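Local coordinates for nitrogenase molybdenum-iron protein beta chain (Clostridium pasteurianum, PDB 4WES), which forms, with the alpha chain, the nitrogenase component that reduces dinitrogen to ammonium, the two chains together holding an [8Fe-7S] cluster, at residues N37-S42 against M65-S70. Residues are numbered along the deposited sequence; the frame is centred on the assembly and turned at random.
Sequences NCLPHS and MASTSS
Ser67 and His41 face each other as a parallel beta bridge, and their side chains hydrogen-bond on the same face of the sheet. The imidazole is gripped at both nitrogens, each serine oxygen lying at the ring edge, in its plane: His41 ND1 is 2.8 Å from Ser67 OG, and His41 NE2 is 2.8 Å from Ser69 OG, with near-straight angles of 163° and 166°. CG lies anti to the backbone N (chi1 -176°), and the ring reaches across to Ser67 and Ser69, its CE1 near Thr68 C. CD2 of Leu39 packs against Ser67 OG at 3.6 Å, while a water joins that oxygen to Leu39 O. Three backbone hydrogen bonds fix the register: Ser67 N to Pro40 O (3.0 Å), Ser42 N to Ser67 O (2.8 Å) and Ser69 N to Ser42 O (3.0 Å). Strand 67-68 is, within this chain, an outermost strand of the parallel sheet, beside strand 38-43, completing a beta-alpha-beta crossover through helix 46-60. Ile91 of helix 81-95 covers Leu39, His41 and Ser67. The Ser42 side chain lies about 7 Å from the [8Fe-7S] cluster. Ser69 OG also hydrogen-bonds His43 ND1. Two in-plane serine partners should fix the imidazole's rotation in this buried strand pair.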
ATOM      1  N   ASN B  37      -8.262  30.439 -14.297  1.00 11.03           N
ATOM      2  CA  ASN B  37      -9.442  31.295 -14.378  1.00 10.73           C
ATOM      3  C   ASN B  37     -10.329  30.927 -15.558  1.00 11.57           C
ATOM      4  O   ASN B  37     -11.000  31.764 -16.142  1.00 12.06           O
ATOM      5  CB  ASN B  37      -9.082  32.792 -14.369  1.00 12.21           C
ATOM      6  CG  ASN B  37      -8.542  33.245 -13.055  1.00 12.13           C
ATOM      7  OD1 ASN B  37      -8.489  32.475 -12.083  1.00 13.79           O
ATOM      8  ND2 ASN B  37      -8.116  34.522 -13.019  1.00 13.89           N
ATOM      9  N   CYS B  38     -10.358  29.635 -15.872  1.00 10.85           N
ATOM     10  CA  CYS B  38     -11.202  29.096 -16.934  1.00 10.41           C
ATOM     11  C   CYS B  38     -12.390  28.335 -16.378  1.00  9.92           C
ATOM     12  O   CYS B  38     -12.237  27.473 -15.504  1.00 11.54           O
ATOM     13  CB  CYS B  38     -10.378  28.145 -17.788  1.00 10.79           C
ATOM     14  SG  CYS B  38     -11.261  27.338 -19.114  1.00 11.93           S
ATOM     15  N   LEU B  39     -13.582  28.634 -16.899  1.00 10.22           N
ATOM     16  CA  LEU B  39     -14.721  27.779 -16.657  1.00 10.41           C
ATOM     17  C   LEU B  39     -14.952  26.900 -17.905  1.00 10.01           C
ATOM     18  O   LEU B  39     -15.273  27.415 -18.979  1.00 11.08           O
ATOM     19  CB  LEU B  39     -15.997  28.577 -16.342  1.00 10.56           C
ATOM     20  CG  LEU B  39     -17.186  27.756 -15.886  1.00 10.94           C
ATOM     21  CD1 LEU B  39     -16.886  27.017 -14.602  1.00 12.50           C
ATOM     22  CD2 LEU B  39     -18.415  28.625 -15.771  1.00 13.22           C
ATOM     23  N   PRO B  40     -14.812  25.583 -17.774  1.00  9.96           N
ATOM     24  CA  PRO B  40     -15.211  24.691 -18.865  1.00  9.53           C
ATOM     25  C   PRO B  40     -16.715  24.788 -19.103  1.00  9.49           C
ATOM     26  O   PRO B  40     -17.487  24.936 -18.138  1.00  9.99           O
ATOM     27  CB  PRO B  40     -14.854  23.288 -18.350  1.00  9.98           C
ATOM     28  CG  PRO B  40     -13.906  23.522 -17.202  1.00 11.00           C
ATOM     29  CD  PRO B  40     -14.342  24.827 -16.595  1.00 10.10           C
ATOM     30  N   HIS B  41     -17.125  24.674 -20.374  1.00  9.69           N
ATOM     31  CA  HIS B  41     -18.527  24.720 -20.748  1.00  9.68           C
ATOM     32  C   HIS B  41     -18.872  23.576 -21.654  1.00  9.91           C
ATOM     33  O   HIS B  41     -18.241  23.376 -22.694  1.00 10.76           O
ATOM     34  CB  HIS B  41     -18.868  26.024 -21.469  1.00 10.34           C
ATOM     35  CG  HIS B  41     -20.313  26.150 -21.782  1.00 10.26           C
ATOM     36  ND1 HIS B  41     -21.247  26.501 -20.838  1.00 10.49           N
ATOM     37  CD2 HIS B  41     -20.999  25.847 -22.916  1.00 10.64           C
ATOM     38  CE1 HIS B  41     -22.440  26.449 -21.393  1.00 11.71           C
ATOM     39  NE2 HIS B  41     -22.321  26.066 -22.649  1.00 11.20           N
ATOM     40  N   SER B  42     -19.871  22.793 -21.232  1.00  9.46           N
ATOM     41  CA  SER B  42     -20.343  21.638 -21.982  1.00  9.37           C
ATOM     42  C   SER B  42     -21.545  22.017 -22.825  1.00  9.54           C
ATOM     43  O   SER B  42     -22.632  22.295 -22.315  1.00 10.08           O
ATOM     44  CB  SER B  42     -20.725  20.564 -20.983  1.00  9.56           C
ATOM     45  OG  SER B  42     -21.215  19.400 -21.641  1.00  9.94           O
ATOM     46  N   MET B  65     -15.664  22.297 -11.504  1.00  9.08           N
ATOM     47  CA  MET B  65     -16.688  23.210 -11.989  0.52  9.59           C
ATOM     48  C   MET B  65     -16.815  23.159 -13.497  1.00  9.54           C
ATOM     49  O   MET B  65     -15.789  23.115 -14.198  1.00 10.70           O
ATOM     50  CB  MET B  65     -16.290  24.633 -11.603  0.52  9.70           C
ATOM     51  CG  MET B  65     -16.655  24.971 -10.171  0.52 11.86           C
ATOM     52  SD  MET B  65     -18.447  25.034 -10.027  0.52 12.73           S
ATOM     53  CE  MET B  65     -18.677  24.488  -8.362  0.52 12.30           C
ATOM     54  N   ALA B  66     -18.048  23.209 -13.993  1.00  9.27           N
ATOM     55  CA  ALA B  66     -18.318  23.411 -15.422  1.00  8.79           C
ATOM     56  C   ALA B  66     -19.767  23.862 -15.558  1.00  9.38           C
ATOM     57  O   ALA B  66     -20.630  23.464 -14.773  1.00  9.72           O
ATOM     58  CB  ALA B  66     -18.093  22.162 -16.262  1.00  9.68           C
ATOM     59  N   SER B  67     -20.012  24.680 -16.584  1.00  9.55           N
ATOM     60  CA  SER B  67     -21.344  25.094 -16.984  1.00  8.98           C
ATOM     61  C   SER B  67     -21.809  24.246 -18.178  1.00  8.84           C
ATOM     62  O   SER B  67     -21.031  23.516 -18.795  1.00  9.53           O
ATOM     63  CB  SER B  67     -21.325  26.568 -17.358  1.00  9.47           C
ATOM     64  OG  SER B  67     -20.297  26.858 -18.266  1.00 10.95           O
ATOM     65  N   THR B  68     -23.099  24.377 -18.501  1.00  9.08           N
ATOM     66  CA  THR B  68     -23.672  23.640 -19.620  1.00  9.40           C
ATOM     67  C   THR B  68     -24.740  24.483 -20.330  1.00  9.04           C
ATOM     68  O   THR B  68     -25.353  25.385 -19.750  1.00  9.98           O
ATOM     69  CB  THR B  68     -24.293  22.266 -19.169  1.00  9.90           C
ATOM     70  OG1 THR B  68     -25.047  21.693 -20.248  1.00 10.01           O
ATOM     71  CG2 THR B  68     -25.205  22.401 -17.972  1.00 10.70           C
ATOM     72  N   SER B  69     -24.893  24.184 -21.617  1.00  9.53           N
ATOM     73  CA  SER B  69     -25.942  24.791 -22.409  1.00  9.47           C
ATOM     74  C   SER B  69     -27.337  24.283 -22.075  1.00 10.33           C
ATOM     75  O   SER B  69     -28.332  24.883 -22.501  1.00 10.59           O
ATOM     76  CB  SER B  69     -25.648  24.613 -23.889  1.00 10.67           C
ATOM     77  OG  SER B  69     -24.520  25.366 -24.282  1.00 11.10           O
ATOM     78  N   SER B  70     -27.430  23.151 -21.365  1.00  9.22           N
ATOM     79  CA  SER B  70     -28.722  22.597 -20.976  1.00  9.37           C
ATOM     80  C   SER B  70     -29.717  22.493 -22.150  1.00 10.76           C
ATOM     81  O   SER B  70     -30.819  23.046 -22.131  1.00 10.70           O
ATOM     82  CB  SER B  70     -29.355  23.337 -19.798  1.00 10.35           C
ATOM     83  OG  SER B  70     -28.613  23.119 -18.597  1.00 10.52           O
TER
HETATM   84  O   HOH W   1     -18.042  28.440 -18.961  1.00 25.58           O
HETATM   85  O   HOH W   2     -23.801  19.389 -20.976  1.00 15.17           O